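Local coordinates for sortase family protein (Streptococcus agalactiae, PDB 3O0P) that probably acts as a class C sortase, a cysteine transpeptidase that joins pilin subunits covalently during assembly of pili on the cell surface, at residues E68-I72 against P83-G87; F13-A17 against I142-K146. Residues are numbered along the deposited sequence.

Interaction 1 (E68-I72 against P83-G87); sequences EKIGI and PIFAG
A classic beta bulge marks the start of the first hairpin of the sortase beta-barrel, formed by strands 71-75 and 80-85. I70 and G71 together lie opposite I84, whose carbonyl receives both amides: I70 N to I84 O is 2.8 Å (N-H...O angle 150°), while G71 N to I84 O is weak at 3.4 Å and 136°. From the bulge onward the strands pair antiparallel: G71 and I84 form the hydrogen-bonded pair, CA to CA 4.9 Å, with I84 N donating to G71 O at 2.8 Å and 169°, and I72 with P83 follows as a non-hydrogen-bonded pair, CA to CA 4.5 Å, which suits a proline lacking an amide hydrogen. I70 has phi/psi -104/-2, and G71 sits at 170/-169, where a CB would collide with the preceding carbonyl O, so the backbone itself calls for glycine.

On one side of the bulge I70 (chi1 p, chi2 t) places I70 CG1 3.8 Å from I84 CG2 and I70 CG2 4.4 Å from A86 CB. On another, the extended K69 chain (m, t, t, t) passes P83 and F85, with K69 CE 3.7 Å from P83 CB and K69 CG 3.6 Å from F85 CE1; its ammonium continues to D12, in a salt bridge, and to the carbonyl of Q9, tying the N-terminal region to the hairpin. E68, at phi/psi 76/1, turns the chain so that its O meets the edge of the F85 ring, 3.4 Å from CD1. Past the bulge a water bridges the two segments, donating to E68 O and accepting from A86 N, each at 2.8 Å.

Interaction 2 (F13-A17 against I142-K146); sequences FERAA and IQNIK
This is helix-on-barrel packing in the sortase fold: helix 11-18, close to the N-terminus, lies against the end of barrel strand 139-143 and the turn that follows it, where the nearest CA atoms are those of A17 and I145, 5.0 Å apart. The helical backbone is regular, with A17 N bonded to F13 O at 2.8 Å, so F13 and A17, one turn apart, both direct CB toward the strand end.

Apolar packing centres on F13, whose t rotamer (chi2 88°) presents a ring edge to the backbone: F13 CZ is 3.7 Å from both N144 C and I145 N. The same CZ lies 4.0 Å from I145 CG2, which A17 CB approaches to 4.3 Å. I145 also touches R28 and M29 of helix 22-37, so it is shared between two helices.

Among polar groups, N144 (chi1 p) shapes the turn: its OD1 accepts from K146 N at 2.8 Å, an Asx turn. Direct polar pairing between the segments is absent, and E14 OE2 instead forms a salt bridge with K81. Water links the two segments at two points. One lies 3.2 Å from Q143 NE2 and weakly reaches E14 OE1 at 3.4 Å; the other donates to A17 O at 2.9 Å and I145 O at 2.6 Å.

How the interactions relate
Interactions 1 and 2 have centres 10 Å apart and meet directly. Strands 71-75 and 139-143 are neighbours in the barrel, and I72 O lies 2.9 Å from Q143 N, a probable hydrogen bond that carries the sheet from the hairpin of interaction 1 to the strand of interaction 2. F13 is the second junction: its CE1 is 3.4 Å from K69 O and 3.6 Å from G71 N, so the ring that meets the N144-I145 backbone also packs on the bulge. In sequence, both segments of interaction 1 fall between F13-A17 and I142-K146. Together the contacts seat the N-terminal helix across two adjoining barrel strands.

Interaction 1 (E68-I72 against P83-G87)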
loop_
_atom_site.group_PDB
_atom_site.type_symbol
_atom_site.label_atom_id
_atom_site.label_comp_id
_atom_site.label_asym_id
_atom_site.label_seq_id
_atom_site.Cartn_x
_atom_site.Cartn_y
_atom_site.Cartn_z
ATOM N N GLU A 68 10.145 -10.384 -6.913
ATOM C CA GLU A 68 10.493 -9.712 -5.645
ATOM C C GLU A 68 9.460 -8.712 -5.145
ATOM O O GLU A 68 9.668 -8.037 -4.132
ATOM C CB GLU A 68 11.836 -8.983 -5.786
ATOM C CG GLU A 68 12.970 -9.897 -6.174
ATOM C CD GLU A 68 14.323 -9.250 -5.988
ATOM O OE1 GLU A 68 14.722 -8.463 -6.869
ATOM O OE2 GLU A 68 14.971 -9.509 -4.955
ATOM N N LYS A 69 8.377 -8.575 -5.886
ATOM C CA LYS A 69 7.370 -7.548 -5.655
ATOM C C LYS A 69 6.009 -8.154 -5.432
ATOM O O LYS A 69 5.705 -9.213 -5.976
ATOM C CB LYS A 69 7.314 -6.618 -6.878
ATOM C CG LYS A 69 8.631 -5.896 -7.078
ATOM C CD LYS A 69 8.860 -5.417 -8.483
ATOM C CE LYS A 69 10.193 -4.673 -8.575
ATOM N NZ LYS A 69 10.624 -4.398 -9.974
ATOM N N ILE A 70 5.171 -7.462 -4.662
ATOM C CA ILE A 70 3.805 -7.933 -4.483
ATOM C C ILE A 70 2.741 -7.173 -5.259
ATOM O O ILE A 70 1.566 -7.519 -5.204
ATOM C CB ILE A 70 3.411 -8.001 -2.995
ATOM C CG1 ILE A 70 3.366 -6.608 -2.365
ATOM C CG2 ILE A 70 4.350 -8.971 -2.230
ATOM C CD1 ILE A 70 2.746 -6.575 -0.968
ATOM N N GLY A 71 3.140 -6.149 -5.991
ATOM C CA GLY A 71 2.183 -5.434 -6.787
ATOM C C GLY A 71 2.750 -4.170 -7.359
ATOM O O GLY A 71 3.955 -3.937 -7.310
ATOM N N ILE A 72 1.854 -3.371 -7.908
ATOM C CA ILE A 72 2.158 -2.077 -8.505
ATOM C C ILE A 72 1.099 -1.089 -8.028
ATOM O O ILE A 72 -0.097 -1.393 -8.094
ATOM C CB ILE A 72 2.104 -2.141 -10.032
ATOM C CG1 ILE A 72 3.102 -3.170 -10.560
ATOM C CG2 ILE A 72 2.329 -0.764 -10.651
ATOM C CD1 ILE A 72 2.855 -3.553 -11.992
ATOM N N PRO A 83 6.568 0.006 -8.119
ATOM C CA PRO A 83 6.497 -1.333 -7.510
ATOM C C PRO A 83 6.160 -1.266 -6.030
ATOM O O PRO A 83 6.571 -0.333 -5.337
ATOM C CB PRO A 83 7.917 -1.884 -7.710
ATOM C CG PRO A 83 8.794 -0.643 -7.778
ATOM C CD PRO A 83 7.955 0.456 -8.363
ATOM N N ILE A 84 5.396 -2.254 -5.574
ATOM C CA ILE A 84 5.116 -2.447 -4.159
ATOM C C ILE A 84 5.887 -3.667 -3.675
ATOM O O ILE A 84 5.765 -4.760 -4.239
ATOM C CB ILE A 84 3.614 -2.709 -3.890
ATOM C CG1 ILE A 84 2.722 -1.615 -4.509
ATOM C CG2 ILE A 84 3.377 -2.816 -2.390
ATOM C CD1 ILE A 84 1.241 -1.994 -4.499
ATOM N N PHE A 85 6.670 -3.456 -2.633
ATOM C CA PHE A 85 7.415 -4.527 -1.975
ATOM C C PHE A 85 6.756 -4.845 -0.643
ATOM O O PHE A 85 6.112 -3.989 -0.034
ATOM C CB PHE A 85 8.857 -4.100 -1.723
ATOM C CG PHE A 85 9.606 -3.741 -2.968
ATOM C CD1 PHE A 85 10.287 -4.719 -3.678
ATOM C CD2 PHE A 85 9.618 -2.439 -3.444
ATOM C CE1 PHE A 85 10.991 -4.390 -4.828
ATOM C CE2 PHE A 85 10.323 -2.111 -4.604
ATOM C CZ PHE A 85 10.995 -3.083 -5.286
ATOM N N ALA A 86 6.900 -6.083 -0.189
ATOM C CA ALA A 86 6.448 -6.433 1.142
ATOM C C ALA A 86 7.238 -5.665 2.181
ATOM O O ALA A 86 8.440 -5.449 2.071
ATOM C CB ALA A 86 6.583 -7.918 1.381
ATOM N N GLY A 87 6.528 -5.239 3.211
ATOM C CA GLY A 87 7.123 -4.523 4.319
ATOM C C GLY A 87 7.429 -3.081 3.980
ATOM O O GLY A 87 7.156 -2.573 2.896
HETATM O O HOH W 1 7.980 -8.034 -1.925
#

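Interaction 2 (F13-A17 against I142-K146)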
loop_
_atom_site.group_PDB
_atom_site.type_symbol
_atom_site.label_atom_id
_atom_site.label_comp_id
_atom_site.label_asym_id
_atom_site.label_seq_id
_atom_site.Cartn_x
_atom_site.Cartn_y
_atom_site.Cartn_z
ATOM N N PHE A 13 7.314 -7.347 -12.889
ATOM C CA PHE A 13 6.189 -7.909 -12.129
ATOM C C PHE A 13 5.065 -8.345 -13.074
ATOM O O PHE A 13 4.529 -9.452 -12.970
ATOM C CB PHE A 13 5.682 -6.891 -11.083
ATOM C CG PHE A 13 4.479 -7.389 -10.332
ATOM C CD1 PHE A 13 4.625 -8.148 -9.176
ATOM C CD2 PHE A 13 3.191 -7.150 -10.818
ATOM C CE1 PHE A 13 3.506 -8.638 -8.515
ATOM C CE2 PHE A 13 2.091 -7.654 -10.154
ATOM C CZ PHE A 13 2.257 -8.381 -9.011
ATOM N N GLU A 14 4.688 -7.466 -13.991
ATOM C CA GLU A 14 3.624 -7.799 -14.915
ATOM C C GLU A 14 3.939 -9.077 -15.685
ATOM O O GLU A 14 3.078 -9.939 -15.859
ATOM C CB GLU A 14 3.366 -6.650 -15.891
ATOM C CG GLU A 14 2.910 -5.367 -15.219
ATOM C CD GLU A 14 2.529 -4.249 -16.188
ATOM O OE1 GLU A 14 2.359 -4.499 -17.397
ATOM O OE2 GLU A 14 2.365 -3.111 -15.712
ATOM N N ARG A 15 5.165 -9.168 -16.190
ATOM C CA ARG A 15 5.564 -10.308 -17.010
ATOM C C ARG A 15 5.495 -11.582 -16.179
ATOM O O ARG A 15 4.988 -12.619 -16.623
ATOM C CB ARG A 15 6.990 -10.078 -17.530
ATOM C CG ARG A 15 7.589 -11.136 -18.417
ATOM C CD ARG A 15 9.031 -10.754 -18.787
ATOM N NE ARG A 15 9.664 -11.641 -19.758
ATOM C CZ ARG A 15 9.649 -11.439 -21.069
ATOM N NH1 ARG A 15 9.040 -10.372 -21.578
ATOM N NH2 ARG A 15 10.260 -12.294 -21.867
ATOM N N ALA A 16 6.023 -11.521 -14.960
ATOM C CA ALA A 16 6.064 -12.714 -14.125
ATOM C C ALA A 16 4.665 -13.122 -13.651
ATOM O O ALA A 16 4.359 -14.300 -13.576
ATOM C CB ALA A 16 6.989 -12.490 -12.947
ATOM N N ALA A 17 3.801 -12.155 -13.370
ATOM C CA ALA A 17 2.437 -12.474 -12.926
ATOM C C ALA A 17 1.695 -13.200 -14.032
ATOM O O ALA A 17 0.941 -14.151 -13.771
ATOM C CB ALA A 17 1.708 -11.225 -12.514
ATOM N N ILE A 142 -4.244 -0.612 -7.657
ATOM C CA ILE A 142 -3.240 -1.573 -7.224
ATOM C C ILE A 142 -3.354 -2.800 -8.104
ATOM O O ILE A 142 -4.440 -3.380 -8.213
ATOM C CB ILE A 142 -3.433 -1.967 -5.742
ATOM C CG1 ILE A 142 -3.233 -0.746 -4.847
ATOM C CG2 ILE A 142 -2.454 -3.065 -5.345
ATOM C CD1 ILE A 142 -3.730 -0.936 -3.440
ATOM N N GLN A 143 -2.256 -3.182 -8.742
ATOM C CA GLN A 143 -2.212 -4.425 -9.483
ATOM C C GLN A 143 -1.495 -5.454 -8.646
ATOM O O GLN A 143 -0.404 -5.219 -8.138
ATOM C CB GLN A 143 -1.505 -4.235 -10.816
ATOM C CG GLN A 143 -1.499 -5.488 -11.646
ATOM C CD GLN A 143 -0.785 -5.325 -12.976
ATOM O OE1 GLN A 143 -0.436 -4.211 -13.390
ATOM N NE2 GLN A 143 -0.536 -6.446 -13.644
ATOM N N ASN A 144 -2.140 -6.600 -8.463
ATOM C CA ASN A 144 -1.506 -7.750 -7.809
ATOM C C ASN A 144 -1.383 -8.885 -8.828
ATOM O O ASN A 144 -1.622 -8.680 -10.019
ATOM C CB ASN A 144 -2.274 -8.156 -6.547
ATOM C CG ASN A 144 -3.722 -8.527 -6.838
ATOM O OD1 ASN A 144 -4.009 -9.226 -7.807
ATOM N ND2 ASN A 144 -4.646 -8.021 -6.014
ATOM N N ILE A 145 -0.980 -10.068 -8.394
ATOM C CA ILE A 145 -0.724 -11.144 -9.333
ATOM C C ILE A 145 -1.968 -11.551 -10.091
ATOM O O ILE A 145 -1.841 -12.150 -11.154
ATOM C CB ILE A 145 -0.127 -12.392 -8.661
ATOM C CG1 ILE A 145 -0.918 -12.813 -7.411
ATOM C CG2 ILE A 145 1.360 -12.195 -8.340
ATOM C CD1 ILE A 145 -0.571 -14.177 -6.886
ATOM N N LYS A 146 -3.158 -11.293 -9.543
ATOM C CA LYS A 146 -4.398 -11.694 -10.190
ATOM C C LYS A 146 -5.025 -10.621 -11.071
ATOM O O LYS A 146 -5.490 -10.915 -12.165
ATOM C CB LYS A 146 -5.408 -12.130 -9.132
ATOM C CG LYS A 146 -6.738 -12.559 -9.753
ATOM C CD LYS A 146 -7.757 -13.057 -8.754
ATOM C CE LYS A 146 -8.994 -13.631 -9.474
ATOM N NZ LYS A 146 -8.723 -14.962 -10.057
HETATM O O HOH W 2 -0.390 -6.502 -16.859
HETATM O O HOH W 3 -1.744 -13.000 -13.659
#